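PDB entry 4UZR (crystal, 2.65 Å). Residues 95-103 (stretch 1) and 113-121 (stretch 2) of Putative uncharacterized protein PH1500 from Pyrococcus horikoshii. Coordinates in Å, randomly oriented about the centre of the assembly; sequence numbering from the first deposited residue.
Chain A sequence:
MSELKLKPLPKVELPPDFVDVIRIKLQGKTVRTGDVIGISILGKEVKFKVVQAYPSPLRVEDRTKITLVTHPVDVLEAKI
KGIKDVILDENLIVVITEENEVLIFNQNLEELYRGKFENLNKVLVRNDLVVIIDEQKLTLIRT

Stretch 1 95-103: VITEENEVL
Stretch 2 (113-121) YRGKFENLN

The most distinctive element of this contact is Asn100, which closes a tight turn in stretch 1 and grips the loop of stretch 2 with both backbone and side chain. Its backbone is left-handed (phi/psi 60/43), a conformation that asparagine tolerates better than most residues, and its CA-to-CB bond points toward stretch 2. Phe117 N donates to Asn100 O (3.1 Å, 156°), while chi1 m and chi2 -29° carry the carboxamide to the loop beyond, where Asn100 ND2 donates to Glu118 O (3.1 Å, 147°). The same amide packs against a leucine, with Asn100 OD1 3.4 Å from Leu120 CD2.

The turn is a type I beta turn from Thr97 to Asn100, with Glu98 at -65/-37 and Glu99 at -96/31, linking strand 95-97 to strand 101-103 as a hairpin. Asn100 N to Thr97 O (3.3 Å) closes it, Thr97 N to Glu101 O (2.9 Å) pairs the strands at its base, and Thr97, with chi1 p, uses OG1 to accept from Glu101 N (3.1 Å).

Strand 101-103 runs antiparallel to strand 113-116, their axes at 170° and 4.8 Å apart at closest approach. Val102 faces Gly115 in a hydrogen-bonded pair (CA-CA 5.3 Å), with Val102 N to Gly115 O and Gly115 N to Val102 O both 2.9 Å. The flanking pairs, Glu101 with Lys116 and Leu103 with Arg114, are non-hydrogen-bonded and narrower, each with CA-CA 4.5 Å. Here CA-H...O contacts supplement the ladder: Glu101 CA to Gly115 O and Arg114 CA to Val102 O at 3.5 Å, and Leu103 CA to Tyr113 O at 3.3 Å. All strand residues have extended phi/psi values, from -98/136 at Glu101 to -156/149 at Tyr113.

Glycine suits position 115 because the Tyr113 side chain (chi1 t, chi2 82°) lies across it; an ideal CB would come within 2.3 Å of Tyr113 OH. On the sheet face to which Val102 points, that buried valine (chi1 t) brings CG2 to 4.1 Å from Phe117 CD1, the phenylalanine having chi1 m and chi2 85°. Nearby, Leu120 (chi1 t, chi2 p) points toward stretch 1 and packs its CD2 3.6 Å from CG2 of buried Ile96 (chi1 m, chi2 t).

The face bearing Glu101, Leu103, Arg114 and Lys116 is more polar. Lys116 is extended through chi3 (t, t, t) and then turns at chi4 p, so that NZ reaches the turn. There Lys116 NZ forms a salt bridge with Glu99 OE1 (3.1 Å) and a weak hydrogen bond to Glu99 O (3.1 Å); Glu99, with chi1 p and chi2 t, is poorly ordered. Arg114 (p, t, p, chi4 -115°) places one guanidinium face over Leu103 CD2, which is 3.9 Å from Arg114 NH2. Arg114 NH1 stays 4.2 Å from Glu101 OE2, beyond salt-bridge range. Altogether the two stretches bury 618 Å².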

# COMPACT_ATOMS: atom_id res chain seq x y z
N VAL A 95 -5.36 -25.28 10.02
CA VAL A 95 -5.47 -26.67 9.59
C VAL A 95 -6.79 -27.29 10.03
O VAL A 95 -7.21 -27.12 11.18
CB VAL A 95 -4.31 -27.52 10.16
CG1 VAL A 95 -4.42 -28.97 9.69
CG2 VAL A 95 -2.97 -26.93 9.78
N ILE A 96 -7.45 -27.99 9.11
CA ILE A 96 -8.68 -28.70 9.42
C ILE A 96 -8.49 -30.18 9.12
O ILE A 96 -8.03 -30.54 8.04
CB ILE A 96 -9.85 -28.16 8.56
CG1 ILE A 96 -9.90 -26.63 8.63
CG2 ILE A 96 -11.17 -28.76 9.02
CD1 ILE A 96 -10.75 -26.00 7.55
N THR A 97 -8.84 -31.04 10.08
CA THR A 97 -8.60 -32.48 9.92
C THR A 97 -9.85 -33.23 9.46
O THR A 97 -10.92 -32.65 9.30
CB THR A 97 -8.08 -33.14 11.21
OG1 THR A 97 -9.18 -33.33 12.12
CG2 THR A 97 -7.00 -32.28 11.86
N GLU A 98 -9.69 -34.54 9.27
CA GLU A 98 -10.77 -35.39 8.78
C GLU A 98 -11.93 -35.47 9.78
O GLU A 98 -13.09 -35.51 9.38
CB GLU A 98 -10.24 -36.80 8.52
CG GLU A 98 -9.22 -36.92 7.38
CD GLU A 98 -9.62 -36.16 6.13
OE1 GLU A 98 -10.81 -36.20 5.74
OE2 GLU A 98 -8.73 -35.52 5.53
N GLU A 99 -11.60 -35.49 11.07
CA GLU A 99 -12.62 -35.59 12.11
C GLU A 99 -13.01 -34.22 12.66
O GLU A 99 -13.36 -34.09 13.84
CB GLU A 99 -12.17 -36.52 13.24
CG GLU A 99 -10.89 -36.10 13.95
CD GLU A 99 -10.48 -37.11 15.00
OE1 GLU A 99 -11.36 -37.54 15.79
OE2 GLU A 99 -9.29 -37.47 15.05
N ASN A 100 -12.94 -33.21 11.80
CA ASN A 100 -13.38 -31.86 12.14
C ASN A 100 -12.64 -31.23 13.33
O ASN A 100 -13.24 -30.62 14.20
CB ASN A 100 -14.89 -31.84 12.38
CG ASN A 100 -15.68 -32.15 11.12
OD1 ASN A 100 -15.23 -31.89 10.00
ND2 ASN A 100 -16.87 -32.74 11.29
N GLU A 101 -11.32 -31.41 13.34
CA GLU A 101 -10.46 -30.76 14.31
C GLU A 101 -9.85 -29.53 13.64
O GLU A 101 -9.41 -29.60 12.49
CB GLU A 101 -9.35 -31.71 14.75
CG GLU A 101 -9.05 -31.74 16.23
CD GLU A 101 -8.16 -32.91 16.60
OE1 GLU A 101 -8.44 -34.03 16.12
OE2 GLU A 101 -7.19 -32.72 17.36
N VAL A 102 -9.81 -28.41 14.35
CA VAL A 102 -9.20 -27.19 13.83
C VAL A 102 -8.00 -26.79 14.68
O VAL A 102 -8.10 -26.63 15.89
CB VAL A 102 -10.21 -26.03 13.79
CG1 VAL A 102 -9.53 -24.77 13.28
CG2 VAL A 102 -11.39 -26.39 12.90
N LEU A 103 -6.86 -26.63 14.01
CA LEU A 103 -5.62 -26.22 14.68
C LEU A 103 -5.06 -24.95 14.06
O LEU A 103 -4.98 -24.83 12.84
CB LEU A 103 -4.59 -27.35 14.61
CG LEU A 103 -4.97 -28.65 15.32
CD1 LEU A 103 -5.43 -29.70 14.32
CD2 LEU A 103 -3.80 -29.16 16.14
N TYR A 113 -3.66 -22.66 18.79
CA TYR A 113 -4.95 -23.20 19.21
C TYR A 113 -5.23 -24.61 18.68
O TYR A 113 -4.77 -24.99 17.61
CB TYR A 113 -6.07 -22.24 18.79
CG TYR A 113 -7.47 -22.72 19.11
CD1 TYR A 113 -8.01 -22.56 20.38
CD2 TYR A 113 -8.25 -23.34 18.14
CE1 TYR A 113 -9.28 -22.99 20.68
CE2 TYR A 113 -9.53 -23.79 18.43
CZ TYR A 113 -10.04 -23.61 19.70
OH TYR A 113 -11.32 -24.04 20.00
N ARG A 114 -5.97 -25.37 19.47
CA ARG A 114 -6.48 -26.67 19.04
C ARG A 114 -7.91 -26.83 19.56
O ARG A 114 -8.18 -26.59 20.73
CB ARG A 114 -5.58 -27.82 19.53
CG ARG A 114 -5.38 -27.89 21.04
CD ARG A 114 -4.67 -29.17 21.44
NE ARG A 114 -3.37 -29.31 20.77
CZ ARG A 114 -3.08 -30.26 19.89
NH1 ARG A 114 -3.99 -31.16 19.55
NH2 ARG A 114 -1.87 -30.31 19.34
N GLY A 115 -8.82 -27.20 18.67
CA GLY A 115 -10.21 -27.34 19.04
C GLY A 115 -10.93 -28.41 18.24
O GLY A 115 -10.55 -28.71 17.12
N LYS A 116 -11.96 -29.00 18.83
CA LYS A 116 -12.76 -30.01 18.16
C LYS A 116 -14.21 -29.54 18.00
O LYS A 116 -14.79 -28.96 18.91
CB LYS A 116 -12.72 -31.34 18.92
CG LYS A 116 -13.25 -32.52 18.13
CD LYS A 116 -12.84 -33.84 18.77
CE LYS A 116 -13.57 -35.01 18.13
NZ LYS A 116 -13.20 -35.19 16.69
N PHE A 117 -14.77 -29.80 16.82
CA PHE A 117 -16.13 -29.35 16.51
C PHE A 117 -16.93 -30.50 15.90
O PHE A 117 -16.55 -31.03 14.85
CB PHE A 117 -16.08 -28.15 15.57
CG PHE A 117 -15.34 -26.97 16.13
CD1 PHE A 117 -13.97 -26.87 16.01
CD2 PHE A 117 -16.03 -25.96 16.80
CE1 PHE A 117 -13.29 -25.79 16.54
CE2 PHE A 117 -15.35 -24.88 17.32
CZ PHE A 117 -13.98 -24.79 17.20
N GLU A 118 -18.02 -30.88 16.56
CA GLU A 118 -18.85 -32.00 16.10
C GLU A 118 -19.27 -31.84 14.64
O GLU A 118 -18.78 -32.55 13.76
CB GLU A 118 -20.09 -32.14 16.99
N ASN A 119 -20.18 -30.90 14.39
CA ASN A 119 -20.50 -30.51 13.03
C ASN A 119 -19.52 -29.44 12.58
O ASN A 119 -18.90 -28.78 13.41
CB ASN A 119 -21.94 -30.01 12.93
CG ASN A 119 -22.96 -31.11 13.14
OD1 ASN A 119 -22.69 -32.28 12.85
ND2 ASN A 119 -24.13 -30.74 13.64
N LEU A 120 -19.37 -29.28 11.27
CA LEU A 120 -18.42 -28.32 10.74
C LEU A 120 -18.78 -27.95 9.31
O LEU A 120 -18.53 -28.72 8.37
CB LEU A 120 -17.00 -28.88 10.80
CG LEU A 120 -15.88 -27.90 10.44
CD1 LEU A 120 -15.84 -26.75 11.43
CD2 LEU A 120 -14.54 -28.62 10.40
N ASN A 121 -19.35 -26.77 9.15
CA ASN A 121 -19.76 -26.29 7.84
C ASN A 121 -18.61 -25.60 7.12
O ASN A 121 -18.11 -26.09 6.11
CB ASN A 121 -20.95 -25.34 7.97
CG ASN A 121 -22.26 -26.07 8.20
OD1 ASN A 121 -22.36 -27.28 7.95
ND2 ASN A 121 -23.27 -25.36 8.68